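Local coordinates for phosphodiesterase (Candida albicans, PDB 6CPU), which belongs to the 3'5'-cyclic nucleotide phosphodiesterase family, with a mainly helical metal-binding domain of the HD type that holds zinc and magnesium ions, at residues 299-304 against 315-320; 218-223 against 279-284. All blocks are in the same frame, centred on the assembly; numbering follows the deposited sequence.

Interaction 1 (299-304 against 315-320); sequences FKQFVE and DKHTVL. Unlike the reference sequence in segment 315-320: Lys316 (reference Thr).
Gln301 reaches across to 315-320 and gives its amide NE2 to the backbone of Val319: NE2 lies 2.9 Å from Val319 O in a bent bond (143° at the hydrogen), standing above the carbonyl plane. The same NE2 donates to a water 3.1 Å away, and that water in turn donates to Asp315 OD1 and His317 O. The other end of the amide, OE1, accepts from the backbone N of Ile321, so both ends are held. A bend at chi2 (94°) turns CD toward the backbone of 319-320. Next to it, Leu320 CD1 sits over the centre of the Phe299 ring, 4.0 Å from the centroid, a CH-pi contact; Leu320 CD2 comes 3.6 Å from Phe299 CE1 at the rim. The opposite face of that ring is covered by Phe302 CB. On the outer side, Lys300 NZ lies 3.5 Å from His317 NE2, near the ring plane, a contact and not a hydrogen bond. Behind these contacts, a type I turn, closed by Phe302 N to Phe299 O, shapes 299-302, and in an Asx turn His317 N donates to Asp315 OD1. Both turns belong to one long loop, between helices 276-292 and 336-348 of the mainly helical phosphodiesterase domain, cross-linked by a glutamine side-chain-to-backbone bond.

Interaction 2 (218-223 against 279-284); sequences WSFPAH and AVDVLQ
Phe220 and Gln284 lie against each other as two flat groups, ring and amide planes only 19° apart. Gln284 CG stands over the ring centre, 3.8 Å from the centroid, in a CH-pi contact, and beyond it the amide slides off toward the root of the ring, with CD 3.4 Å from Phe220 CG and OE1 3.4 Å from Phe220 CB. The bend at chi2 of Gln284 (-97°) swings CD in this direction. The amide is fixed from outside: NE2 donates to the carbonyls of His217 and Val215, and OE1 accepts from Arg468. Asp281 takes the edge of the same ring, its OD1 in the ring plane 3.6 Å from Phe220 CD2, with carboxylate and ring nearly coplanar. This oxygen also forms a salt bridge with Arg468 and accepts from a water, 2.6 Å away, which donates as well to Phe220 O and so ties the loop backbone to the helix. Val280 CG1 adds an apolar touch, 4.2 Å from Phe220 CZ. All the touching residues are buried. The contact seats the loop between helices 205-216 and 227-242 on helix 276-292; Val280 also packs on helix 227-242, while Ala222 and Asp281 both meet Trp476 of helix 470-495.

Overall arrangement
Helix 205-216 and the loop after it connect the two contacts. Interaction 2 sets that loop on helix 276-292, and interaction 1, further along the chain, joins two parts of the long loop that follows the same helix; its Gln301 and Leu320 pack back on helix 205-216. The centres are 16 Å apart and the nearest atoms about 5 Å, without touching. Interaction 2 lies nearer the metal site: the Asp281 side chain is about 9 Å from the zinc ion and about 12 Å from the magnesium ion, and its helix also carries the zinc ligand His278. Interaction 1 is peripheral, its centre 25 Å from that of the chain, against 12 Å for interaction 2.

Interaction 1 (299-304 against 315-320)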
ATOM      1  N   PHE A 299       6.277  23.866   3.130  1.00 32.14           N
ATOM      2  CA  PHE A 299       6.913  24.009   1.827  1.00 32.31           C
ATOM      3  C   PHE A 299       6.102  24.943   0.945  1.00 32.32           C
ATOM      4  O   PHE A 299       4.936  25.228   1.229  1.00 32.63           O
ATOM      5  CB  PHE A 299       7.133  22.633   1.149  1.00 31.71           C
ATOM      6  CG  PHE A 299       5.907  21.752   1.099  1.00 30.35           C
ATOM      7  CD1 PHE A 299       5.174  21.630  -0.073  1.00 29.89           C
ATOM      8  CD2 PHE A 299       5.508  21.020   2.203  1.00 29.83           C
ATOM      9  CE1 PHE A 299       4.052  20.823  -0.144  1.00 29.54           C
ATOM     10  CE2 PHE A 299       4.384  20.202   2.138  1.00 29.44           C
ATOM     11  CZ  PHE A 299       3.658  20.107   0.970  1.00 29.91           C
ATOM     12  N   LYS A 300       6.711  25.416  -0.135  1.00 33.26           N
ATOM     13  CA  LYS A 300       6.074  26.432  -0.979  1.00 35.14           C
ATOM     14  C   LYS A 300       4.712  25.990  -1.504  1.00 33.99           C
ATOM     15  O   LYS A 300       3.803  26.808  -1.670  1.00 33.03           O
ATOM     16  CB  LYS A 300       6.983  26.788  -2.155  1.00 38.56           C
ATOM     17  CG  LYS A 300       6.500  27.974  -2.969  1.00 43.10           C
ATOM     18  CD  LYS A 300       7.570  28.463  -3.935  1.00 46.30           C
ATOM     19  CE  LYS A 300       7.203  29.820  -4.515  1.00 47.75           C
ATOM     20  NZ  LYS A 300       8.031  30.141  -5.708  1.00 49.57           N
ATOM     21  N   GLN A 301       4.574  24.693  -1.770  1.00 31.50           N
ATOM     22  CA  GLN A 301       3.370  24.148  -2.376  1.00 30.37           C
ATOM     23  C   GLN A 301       2.325  23.692  -1.349  1.00 30.87           C
ATOM     24  O   GLN A 301       1.296  23.129  -1.723  1.00 30.23           O
ATOM     25  CB  GLN A 301       3.735  22.987  -3.310  1.00 29.33           C
ATOM     26  CG  GLN A 301       4.750  23.340  -4.392  1.00 28.40           C
ATOM     27  CD  GLN A 301       6.191  23.044  -4.016  1.00 27.80           C
ATOM     28  OE1 GLN A 301       6.582  23.150  -2.856  1.00 28.76           O
ATOM     29  NE2 GLN A 301       6.995  22.674  -5.004  1.00 27.64           N
ATOM     30  N   PHE A 302       2.589  23.942  -0.070  1.00 30.85           N
ATOM     31  CA  PHE A 302       1.682  23.570   1.007  1.00 33.82           C
ATOM     32  C   PHE A 302       0.510  24.549   1.081  1.00 35.79           C
ATOM     33  O   PHE A 302       0.711  25.765   1.021  1.00 35.37           O
ATOM     34  CB  PHE A 302       2.454  23.538   2.327  1.00 35.29           C
ATOM     35  CG  PHE A 302       1.633  23.111   3.504  1.00 37.82           C
ATOM     36  CD1 PHE A 302       1.384  21.764   3.740  1.00 38.31           C
ATOM     37  CD2 PHE A 302       1.114  24.051   4.386  1.00 38.57           C
ATOM     38  CE1 PHE A 302       0.626  21.365   4.831  1.00 39.59           C
ATOM     39  CE2 PHE A 302       0.357  23.655   5.476  1.00 39.94           C
ATOM     40  CZ  PHE A 302       0.113  22.311   5.698  1.00 39.09           C
ATOM     41  N   VAL A 303      -0.709  24.019   1.205  1.00 36.20           N
ATOM     42  CA  VAL A 303      -1.917  24.840   1.254  1.00 37.10           C
ATOM     43  C   VAL A 303      -2.369  24.965   2.708  1.00 38.91           C
ATOM     44  O   VAL A 303      -2.887  24.018   3.300  1.00 35.61           O
ATOM     45  CB  VAL A 303      -3.033  24.254   0.371  1.00 37.99           C
ATOM     46  CG1 VAL A 303      -4.306  25.082   0.481  1.00 38.77           C
ATOM     47  CG2 VAL A 303      -2.574  24.180  -1.081  1.00 37.59           C
ATOM     48  N   GLU A 304      -2.151  26.144   3.280  1.00 39.91           N
ATOM     49  CA  GLU A 304      -2.332  26.361   4.714  1.00 42.13           C
ATOM     50  C   GLU A 304      -3.734  26.006   5.225  1.00 40.23           C
ATOM     51  O   GLU A 304      -3.868  25.499   6.333  1.00 40.73           O
ATOM     52  CB  GLU A 304      -2.006  27.819   5.063  1.00 45.72           C
ATOM     53  CG  GLU A 304      -2.003  28.129   6.548  1.00 48.08           C
ATOM     54  CD  GLU A 304      -1.001  27.303   7.325  1.00 50.41           C
ATOM     55  OE1 GLU A 304       0.167  27.213   6.889  1.00 54.62           O
ATOM     56  OE2 GLU A 304      -1.378  26.750   8.381  1.00 53.86           O
ATOM     57  N   ASP A 315       3.596  25.283 -11.027  1.00 32.12           N
ATOM     58  CA  ASP A 315       4.603  26.319 -11.250  1.00 32.85           C
ATOM     59  C   ASP A 315       5.869  25.652 -11.815  1.00 34.53           C
ATOM     60  O   ASP A 315       5.762  24.602 -12.456  1.00 34.35           O
ATOM     61  CB  ASP A 315       4.863  27.089  -9.954  1.00 32.72           C
ATOM     62  CG  ASP A 315       5.390  26.212  -8.838  1.00 33.70           C
ATOM     63  OD1 ASP A 315       5.806  25.059  -9.103  1.00 33.33           O
ATOM     64  OD2 ASP A 315       5.387  26.678  -7.681  1.00 34.06           O
ATOM     65  N   LYS A 316       7.054  26.240 -11.607  1.00 34.88           N
ATOM     66  CA  LYS A 316       8.279  25.695 -12.220  1.00 37.96           C
ATOM     67  C   LYS A 316       8.998  24.621 -11.389  1.00 35.66           C
ATOM     68  O   LYS A 316       9.951  24.021 -11.869  1.00 36.33           O
ATOM     69  CB  LYS A 316       9.272  26.817 -12.595  1.00 40.81           C
ATOM     70  CG  LYS A 316       9.888  27.589 -11.431  1.00 45.23           C
ATOM     71  CD  LYS A 316      11.170  28.298 -11.875  1.00 48.27           C
ATOM     72  CE  LYS A 316      11.523  29.486 -10.991  1.00 49.52           C
ATOM     73  NZ  LYS A 316      11.712  29.106  -9.565  1.00 51.15           N
ATOM     74  N   HIS A 317       8.546  24.373 -10.164  1.00 33.40           N
ATOM     75  CA  HIS A 317       9.242  23.440  -9.273  1.00 33.02           C
ATOM     76  C   HIS A 317       8.697  22.020  -9.450  1.00 31.78           C
ATOM     77  O   HIS A 317       7.494  21.848  -9.610  1.00 30.50           O
ATOM     78  CB  HIS A 317       9.074  23.874  -7.825  1.00 34.16           C
ATOM     79  CG  HIS A 317       9.531  25.273  -7.562  1.00 36.10           C
ATOM     80  ND1 HIS A 317      10.860  25.630  -7.568  1.00 37.07           N
ATOM     81  CD2 HIS A 317       8.839  26.401  -7.284  1.00 37.28           C
ATOM     82  CE1 HIS A 317      10.968  26.919  -7.303  1.00 38.01           C
ATOM     83  NE2 HIS A 317       9.757  27.411  -7.134  1.00 37.40           N
ATOM     84  N   THR A 318       9.582  21.022  -9.435  1.00 29.88           N
ATOM     85  CA  THR A 318       9.168  19.609  -9.535  1.00 29.59           C
ATOM     86  C   THR A 318       9.337  18.832  -8.226  1.00 28.47           C
ATOM     87  O   THR A 318       8.969  17.657  -8.161  1.00 27.68           O
ATOM     88  CB  THR A 318       9.937  18.857 -10.646  1.00 30.42           C
ATOM     89  OG1 THR A 318      11.349  18.963 -10.416  1.00 30.10           O
ATOM     90  CG2 THR A 318       9.586  19.426 -12.009  1.00 31.42           C
ATOM     91  N   VAL A 319       9.887  19.476  -7.196  1.00 27.65           N
ATOM     92  CA  VAL A 319       9.970  18.888  -5.862  1.00 27.11           C
ATOM     93  C   VAL A 319       9.497  19.883  -4.809  1.00 28.58           C
ATOM     94  O   VAL A 319       9.386  21.078  -5.085  1.00 28.75           O
ATOM     95  CB  VAL A 319      11.397  18.407  -5.515  1.00 27.37           C
ATOM     96  CG1 VAL A 319      11.866  17.357  -6.510  1.00 27.28           C
ATOM     97  CG2 VAL A 319      12.383  19.569  -5.456  1.00 27.16           C
ATOM     98  N   LEU A 320       9.232  19.387  -3.601  1.00 28.32           N
ATOM     99  CA  LEU A 320       8.749  20.233  -2.509  1.00 29.02           C
ATOM    100  C   LEU A 320       9.877  21.169  -2.073  1.00 30.11           C
ATOM    101  O   LEU A 320      11.005  20.721  -1.833  1.00 29.42           O
ATOM    102  CB  LEU A 320       8.277  19.394  -1.319  1.00 28.83           C
ATOM    103  CG  LEU A 320       7.221  18.324  -1.603  1.00 28.77           C
ATOM    104  CD1 LEU A 320       6.705  17.723  -0.302  1.00 29.21           C
ATOM    105  CD2 LEU A 320       6.065  18.858  -2.441  1.00 28.40           C
TER
HETATM  106  O   HOH W   1       5.611  22.770  -7.753  1.00 26.14           O

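Interaction 2 (218-223 against 279-284)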
ATOM      1  N   TRP A 218      -4.806  19.382   1.887  1.00 32.68           N
ATOM      2  CA  TRP A 218      -5.468  18.446   2.808  1.00 32.51           C
ATOM      3  C   TRP A 218      -6.585  17.707   2.081  1.00 32.05           C
ATOM      4  O   TRP A 218      -6.888  16.556   2.401  1.00 31.55           O
ATOM      5  CB  TRP A 218      -6.020  19.138   4.064  1.00 32.82           C
ATOM      6  CG  TRP A 218      -6.730  18.170   4.954  1.00 33.41           C
ATOM      7  CD1 TRP A 218      -8.070  18.097   5.184  1.00 35.88           C
ATOM      8  CD2 TRP A 218      -6.140  17.075   5.664  1.00 34.07           C
ATOM      9  NE1 TRP A 218      -8.351  17.045   6.027  1.00 35.62           N
ATOM     10  CE2 TRP A 218      -7.181  16.405   6.339  1.00 34.17           C
ATOM     11  CE3 TRP A 218      -4.826  16.620   5.825  1.00 32.81           C
ATOM     12  CZ2 TRP A 218      -6.950  15.293   7.147  1.00 33.32           C
ATOM     13  CZ3 TRP A 218      -4.599  15.514   6.630  1.00 32.66           C
ATOM     14  CH2 TRP A 218      -5.653  14.870   7.284  1.00 32.01           C
ATOM     15  N   SER A 219      -7.204  18.359   1.101  1.00 30.81           N
ATOM     16  CA  SER A 219      -8.162  17.692   0.227  1.00 32.19           C
ATOM     17  C   SER A 219      -7.389  16.918  -0.855  1.00 30.61           C
ATOM     18  O   SER A 219      -7.470  17.219  -2.039  1.00 30.15           O
ATOM     19  CB  SER A 219      -9.117  18.711  -0.400  1.00 33.62           C
ATOM     20  OG  SER A 219     -10.250  18.068  -0.969  1.00 40.22           O
ATOM     21  N   PHE A 220      -6.654  15.898  -0.421  1.00 29.40           N
ATOM     22  CA  PHE A 220      -5.761  15.153  -1.297  1.00 27.29           C
ATOM     23  C   PHE A 220      -6.586  14.395  -2.325  1.00 26.27           C
ATOM     24  O   PHE A 220      -7.363  13.506  -1.948  1.00 25.93           O
ATOM     25  CB  PHE A 220      -4.929  14.190  -0.451  1.00 27.84           C
ATOM     26  CG  PHE A 220      -3.882  13.422  -1.223  1.00 26.31           C
ATOM     27  CD1 PHE A 220      -2.928  14.081  -1.971  1.00 26.91           C
ATOM     28  CD2 PHE A 220      -3.834  12.029  -1.162  1.00 26.19           C
ATOM     29  CE1 PHE A 220      -1.957  13.371  -2.674  1.00 27.54           C
ATOM     30  CE2 PHE A 220      -2.869  11.316  -1.856  1.00 25.86           C
ATOM     31  CZ  PHE A 220      -1.923  11.985  -2.610  1.00 26.13           C
ATOM     32  N   PRO A 221      -6.443  14.742  -3.625  1.00 24.97           N
ATOM     33  CA  PRO A 221      -7.345  14.224  -4.639  1.00 25.85           C
ATOM     34  C   PRO A 221      -6.934  12.824  -5.104  1.00 26.29           C
ATOM     35  O   PRO A 221      -6.767  12.586  -6.302  1.00 25.27           O
ATOM     36  CB  PRO A 221      -7.200  15.239  -5.772  1.00 26.14           C
ATOM     37  CG  PRO A 221      -5.766  15.635  -5.689  1.00 25.77           C
ATOM     38  CD  PRO A 221      -5.443  15.657  -4.216  1.00 25.37           C
ATOM     39  N   ALA A 222      -6.816  11.899  -4.149  1.00 27.33           N
ATOM     40  CA  ALA A 222      -6.268  10.566  -4.417  1.00 26.62           C
ATOM     41  C   ALA A 222      -6.928   9.887  -5.601  1.00 25.42           C
ATOM     42  O   ALA A 222      -6.257   9.210  -6.378  1.00 23.86           O
ATOM     43  CB  ALA A 222      -6.394   9.688  -3.183  1.00 26.99           C
ATOM     44  N   HIS A 223      -8.240  10.064  -5.758  1.00 24.97           N
ATOM     45  CA  HIS A 223      -8.969   9.344  -6.798  1.00 25.65           C
ATOM     46  C   HIS A 223      -8.769   9.875  -8.203  1.00 26.37           C
ATOM     47  O   HIS A 223      -9.132   9.215  -9.168  1.00 26.49           O
ATOM     48  CB  HIS A 223     -10.451   9.274  -6.452  1.00 26.46           C
ATOM     49  CG  HIS A 223     -10.698   8.682  -5.113  1.00 26.66           C
ATOM     50  ND1 HIS A 223     -10.620   7.326  -4.875  1.00 28.37           N
ATOM     51  CD2 HIS A 223     -10.951   9.263  -3.922  1.00 27.96           C
ATOM     52  CE1 HIS A 223     -10.832   7.099  -3.592  1.00 28.06           C
ATOM     53  NE2 HIS A 223     -11.037   8.258  -2.994  1.00 29.00           N
ATOM     54  N   ALA A 279      -2.659   3.459   0.744  1.00 20.61           N
ATOM     55  CA  ALA A 279      -1.384   3.602   1.423  1.00 19.51           C
ATOM     56  C   ALA A 279      -0.822   5.018   1.277  1.00 20.24           C
ATOM     57  O   ALA A 279      -0.341   5.623   2.259  1.00 19.50           O
ATOM     58  CB  ALA A 279      -0.379   2.581   0.901  1.00 20.04           C
ATOM     59  N   VAL A 280      -0.872   5.531   0.051  1.00 20.20           N
ATOM     60  CA  VAL A 280      -0.329   6.842  -0.245  1.00 20.84           C
ATOM     61  C   VAL A 280      -1.196   7.938   0.412  1.00 20.24           C
ATOM     62  O   VAL A 280      -0.673   8.903   0.938  1.00 21.15           O
ATOM     63  CB  VAL A 280      -0.168   7.062  -1.761  1.00 20.54           C
ATOM     64  CG1 VAL A 280       0.331   8.471  -2.041  1.00 21.04           C
ATOM     65  CG2 VAL A 280       0.807   6.029  -2.344  1.00 20.85           C
ATOM     66  N   ASP A 281      -2.502   7.736   0.416  1.00 21.74           N
ATOM     67  CA  ASP A 281      -3.412   8.612   1.151  1.00 22.98           C
ATOM     68  C   ASP A 281      -3.076   8.684   2.642  1.00 23.02           C
ATOM     69  O   ASP A 281      -2.983   9.776   3.212  1.00 22.79           O
ATOM     70  CB  ASP A 281      -4.836   8.125   0.970  1.00 22.83           C
ATOM     71  CG  ASP A 281      -5.841   9.066   1.573  1.00 25.11           C
ATOM     72  OD1 ASP A 281      -5.899  10.233   1.124  1.00 24.66           O
ATOM     73  OD2 ASP A 281      -6.565   8.627   2.479  1.00 26.77           O
ATOM     74  N   VAL A 282      -2.879   7.530   3.278  1.00 21.81           N
ATOM     75  CA  VAL A 282      -2.517   7.474   4.699  1.00 22.22           C
ATOM     76  C   VAL A 282      -1.154   8.115   4.963  1.00 22.48           C
ATOM     77  O   VAL A 282      -0.956   8.842   5.958  1.00 23.05           O
ATOM     78  CB  VAL A 282      -2.560   6.011   5.247  1.00 21.79           C
ATOM     79  CG1 VAL A 282      -1.990   5.924   6.650  1.00 22.51           C
ATOM     80  CG2 VAL A 282      -3.985   5.482   5.231  1.00 22.90           C
ATOM     81  N   LEU A 283      -0.211   7.874   4.067  1.00 21.50           N
ATOM     82  CA  LEU A 283       1.098   8.516   4.148  1.00 21.19           C
ATOM     83  C   LEU A 283       0.943  10.049   4.089  1.00 21.65           C
ATOM     84  O   LEU A 283       1.550  10.790   4.874  1.00 21.04           O
ATOM     85  CB  LEU A 283       1.988   8.031   2.994  1.00 21.46           C
ATOM     86  CG  LEU A 283       3.260   8.818   2.684  1.00 22.08           C
ATOM     87  CD1 LEU A 283       4.224   8.756   3.849  1.00 22.91           C
ATOM     88  CD2 LEU A 283       3.931   8.298   1.424  1.00 22.99           C
ATOM     89  N   GLN A 284       0.128  10.497   3.153  1.00 24.05           N
ATOM     90  CA  GLN A 284      -0.101  11.931   2.935  1.00 26.00           C
ATOM     91  C   GLN A 284      -0.792  12.592   4.129  1.00 26.64           C
ATOM     92  O   GLN A 284      -0.471  13.734   4.466  1.00 26.12           O
ATOM     93  CB  GLN A 284      -0.908  12.139   1.661  1.00 26.13           C
ATOM     94  CG  GLN A 284      -0.912  13.580   1.139  1.00 26.91           C
ATOM     95  CD  GLN A 284      -2.141  14.388   1.558  1.00 28.22           C
ATOM     96  OE1 GLN A 284      -3.019  13.909   2.298  1.00 25.77           O
ATOM     97  NE2 GLN A 284      -2.233  15.607   1.032  1.00 27.72           N
TER
HETATM   98  O   HOH W   2      -7.874  11.684   0.140  1.00 33.13           O